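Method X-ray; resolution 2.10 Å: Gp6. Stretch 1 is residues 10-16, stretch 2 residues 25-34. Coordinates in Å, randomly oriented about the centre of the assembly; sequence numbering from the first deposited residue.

Stretch 1, residues 10-16: SLSLFKQ
Stretch 2, residues 25-34: RDELITLYAQ

Two helices of one chain, 11-16 and 26-34, cross almost perpendicularly: their N-to-C directions differ by 89° and their axes approach to 10.6 Å. Both keep regular helical backbone angles, with phi near -60° and psi near -42°, and i to i+4 bonds such as Lys15 N to Leu11 O (3.0 Å) and Ala33 N to Ile29 O (2.9 Å). The register is set by three CA-CA pairs: Leu11 with Thr30 at 7.2 Å, Phe14 with Ala33 at 7.4 Å and Lys15 with Ile29 at 7.8 Å.

Stretch 1 opens with Ser10 at the N-cap (phi/psi -64/155, chi1 p), its OG accepting from Leu13 N at 3.1 Å and satisfying an amide that has no earlier helical carbonyl to bind. Leu11 (t, p) then points toward stretch 2. Its CD1 lies 3.6 Å from Ile29 CG2 and 3.9 Å from Thr30 OG1, a hydroxyl already occupied in its own helix, where Thr30 OG1 (chi1 m) donates to Asp26 O at 2.7 Å. Ser12 and Leu13 make no contact across the pair.

One turn beyond Leu11, Phe14 (chi1 -80°, chi2 -68°) also points toward the partner helix. The Ala33 methyl packs over the ring: Ala33 CB sits 3.7 Å from the Phe14 ring centroid, 15° off the normal, a CH-pi contact over one face.

Lys15 leaves its backbone sideways, but chi angles of -70°, -165°, -141° and 173° bring its end nearer. Lys15 CG passes 4.1 Å from Ile29 CD1 (Ile29 m, t), and Lys15 NZ reaches Asp26 OD1 at 2.9 Å, a hydrogen-bonded salt bridge with Asp26 at chi1 -69°, chi2 -16°. The design rule joins apolar packing by Leu11, Phe14, Ile29 and Ala33 to one charged pair. Gln16 stays out of reach.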

# COMPACT_ATOMS: atom_id res chain seq x y z
N SER G 10 15.90 -2.73 45.68
CA SER G 10 15.44 -1.60 46.48
C SER G 10 14.44 -0.72 45.72
O SER G 10 14.43 -0.68 44.50
CB SER G 10 16.62 -0.75 46.93
OG SER G 10 17.14 -0.06 45.80
N LEU G 11 13.60 -0.01 46.47
CA LEU G 11 12.66 0.94 45.89
C LEU G 11 13.37 2.01 45.08
O LEU G 11 12.90 2.42 44.01
CB LEU G 11 11.82 1.60 47.00
CG LEU G 11 10.76 2.60 46.58
CD1 LEU G 11 9.80 1.94 45.62
CD2 LEU G 11 10.00 3.15 47.81
N SER G 12 14.51 2.47 45.59
CA SER G 12 15.38 3.40 44.89
C SER G 12 15.77 2.88 43.50
O SER G 12 15.73 3.63 42.54
CB SER G 12 16.63 3.65 45.73
OG SER G 12 17.51 4.53 45.05
N LEU G 13 16.14 1.61 43.41
CA LEU G 13 16.47 1.01 42.11
C LEU G 13 15.27 0.91 41.18
O LEU G 13 15.40 1.21 39.99
CB LEU G 13 17.14 -0.34 42.28
CG LEU G 13 18.65 -0.36 42.52
CD1 LEU G 13 19.09 -1.80 42.68
CD2 LEU G 13 19.40 0.26 41.36
N PHE G 14 14.11 0.50 41.69
CA PHE G 14 12.89 0.49 40.86
C PHE G 14 12.61 1.86 40.26
O PHE G 14 12.31 1.96 39.08
CB PHE G 14 11.66 0.04 41.65
CG PHE G 14 11.56 -1.42 41.81
CD1 PHE G 14 11.31 -2.25 40.70
CD2 PHE G 14 11.73 -2.01 43.07
CE1 PHE G 14 11.23 -3.62 40.85
CE2 PHE G 14 11.64 -3.39 43.22
CZ PHE G 14 11.40 -4.20 42.10
N LYS G 15 12.76 2.91 41.06
CA LYS G 15 12.54 4.26 40.59
C LYS G 15 13.53 4.70 39.52
O LYS G 15 13.17 5.43 38.61
CB LYS G 15 12.58 5.25 41.74
CG LYS G 15 11.37 5.15 42.69
CD LYS G 15 11.33 6.41 43.56
CE LYS G 15 10.94 6.10 44.97
NZ LYS G 15 11.05 7.30 45.90
N GLN G 16 14.78 4.27 39.65
CA GLN G 16 15.78 4.54 38.63
C GLN G 16 15.46 3.78 37.32
O GLN G 16 15.71 4.30 36.25
CB GLN G 16 17.17 4.18 39.14
CG GLN G 16 17.66 5.14 40.24
CD GLN G 16 18.98 4.72 40.83
OE1 GLN G 16 19.50 3.65 40.53
NE2 GLN G 16 19.54 5.57 41.67
N ARG G 25 4.70 8.73 44.96
CA ARG G 25 4.07 7.55 44.36
C ARG G 25 4.65 6.23 44.86
O ARG G 25 4.54 5.21 44.19
CB ARG G 25 4.15 7.61 42.83
CG ARG G 25 3.25 8.64 42.19
CD ARG G 25 1.79 8.32 42.46
NE ARG G 25 0.91 9.35 41.91
CZ ARG G 25 0.54 10.45 42.55
NH1 ARG G 25 0.97 10.72 43.78
NH2 ARG G 25 -0.27 11.31 41.94
N ASP G 26 5.23 6.25 46.06
CA ASP G 26 5.95 5.09 46.60
C ASP G 26 5.04 3.88 46.78
O ASP G 26 5.45 2.76 46.51
CB ASP G 26 6.64 5.45 47.92
CG ASP G 26 7.82 6.42 47.74
OD1 ASP G 26 8.32 6.62 46.61
OD2 ASP G 26 8.25 7.00 48.76
N GLU G 27 3.83 4.10 47.25
CA GLU G 27 2.86 3.02 47.44
C GLU G 27 2.41 2.37 46.12
O GLU G 27 2.41 1.15 45.99
CB GLU G 27 1.67 3.53 48.25
CG GLU G 27 0.62 2.48 48.54
CD GLU G 27 -0.48 2.95 49.51
OE1 GLU G 27 -0.85 4.16 49.53
OE2 GLU G 27 -0.98 2.06 50.26
N LEU G 28 2.08 3.18 45.13
CA LEU G 28 1.77 2.65 43.80
C LEU G 28 2.95 1.88 43.19
O LEU G 28 2.81 0.72 42.74
CB LEU G 28 1.33 3.78 42.86
CG LEU G 28 0.86 3.28 41.48
CD1 LEU G 28 -0.46 2.56 41.55
CD2 LEU G 28 0.76 4.50 40.57
N ILE G 29 4.12 2.52 43.19
CA ILE G 29 5.35 1.89 42.66
C ILE G 29 5.66 0.56 43.36
O ILE G 29 5.98 -0.45 42.70
CB ILE G 29 6.56 2.87 42.74
CG1 ILE G 29 6.36 4.00 41.71
CG2 ILE G 29 7.87 2.12 42.54
CD1 ILE G 29 7.30 5.18 41.90
N THR G 30 5.52 0.56 44.68
CA THR G 30 5.67 -0.67 45.48
C THR G 30 4.70 -1.77 45.05
O THR G 30 5.09 -2.95 44.98
CB THR G 30 5.55 -0.39 47.00
OG1 THR G 30 6.59 0.53 47.39
CG2 THR G 30 5.68 -1.67 47.83
N LEU G 31 3.46 -1.38 44.73
CA LEU G 31 2.46 -2.35 44.26
C LEU G 31 2.86 -2.97 42.91
O LEU G 31 2.74 -4.19 42.70
CB LEU G 31 1.06 -1.70 44.20
CG LEU G 31 -0.14 -2.57 43.81
CD1 LEU G 31 -1.52 -1.88 44.04
CD2 LEU G 31 -0.02 -3.04 42.32
N TYR G 32 3.37 -2.14 42.01
CA TYR G 32 3.84 -2.63 40.72
C TYR G 32 5.03 -3.59 40.89
O TYR G 32 5.11 -4.61 40.22
CB TYR G 32 4.30 -1.48 39.82
CG TYR G 32 3.22 -0.51 39.32
CD1 TYR G 32 1.90 -0.92 39.14
CD2 TYR G 32 3.55 0.81 39.03
CE1 TYR G 32 0.92 -0.02 38.67
CE2 TYR G 32 2.58 1.72 38.57
CZ TYR G 32 1.28 1.30 38.38
OH TYR G 32 0.33 2.22 37.92
N ALA G 33 5.93 -3.24 41.79
CA ALA G 33 7.12 -4.04 42.08
C ALA G 33 6.70 -5.40 42.63
O ALA G 33 7.23 -6.42 42.22
CB ALA G 33 8.02 -3.32 43.06
N GLN G 34 5.74 -5.39 43.56
CA GLN G 34 5.24 -6.62 44.16
C GLN G 34 4.54 -7.49 43.12
O GLN G 34 4.72 -8.71 43.11
CB GLN G 34 4.29 -6.29 45.32
CG GLN G 34 4.98 -5.63 46.53
CD GLN G 34 3.99 -5.11 47.55
OE1 GLN G 34 2.83 -4.85 47.23
NE2 GLN G 34 4.44 -4.94 48.80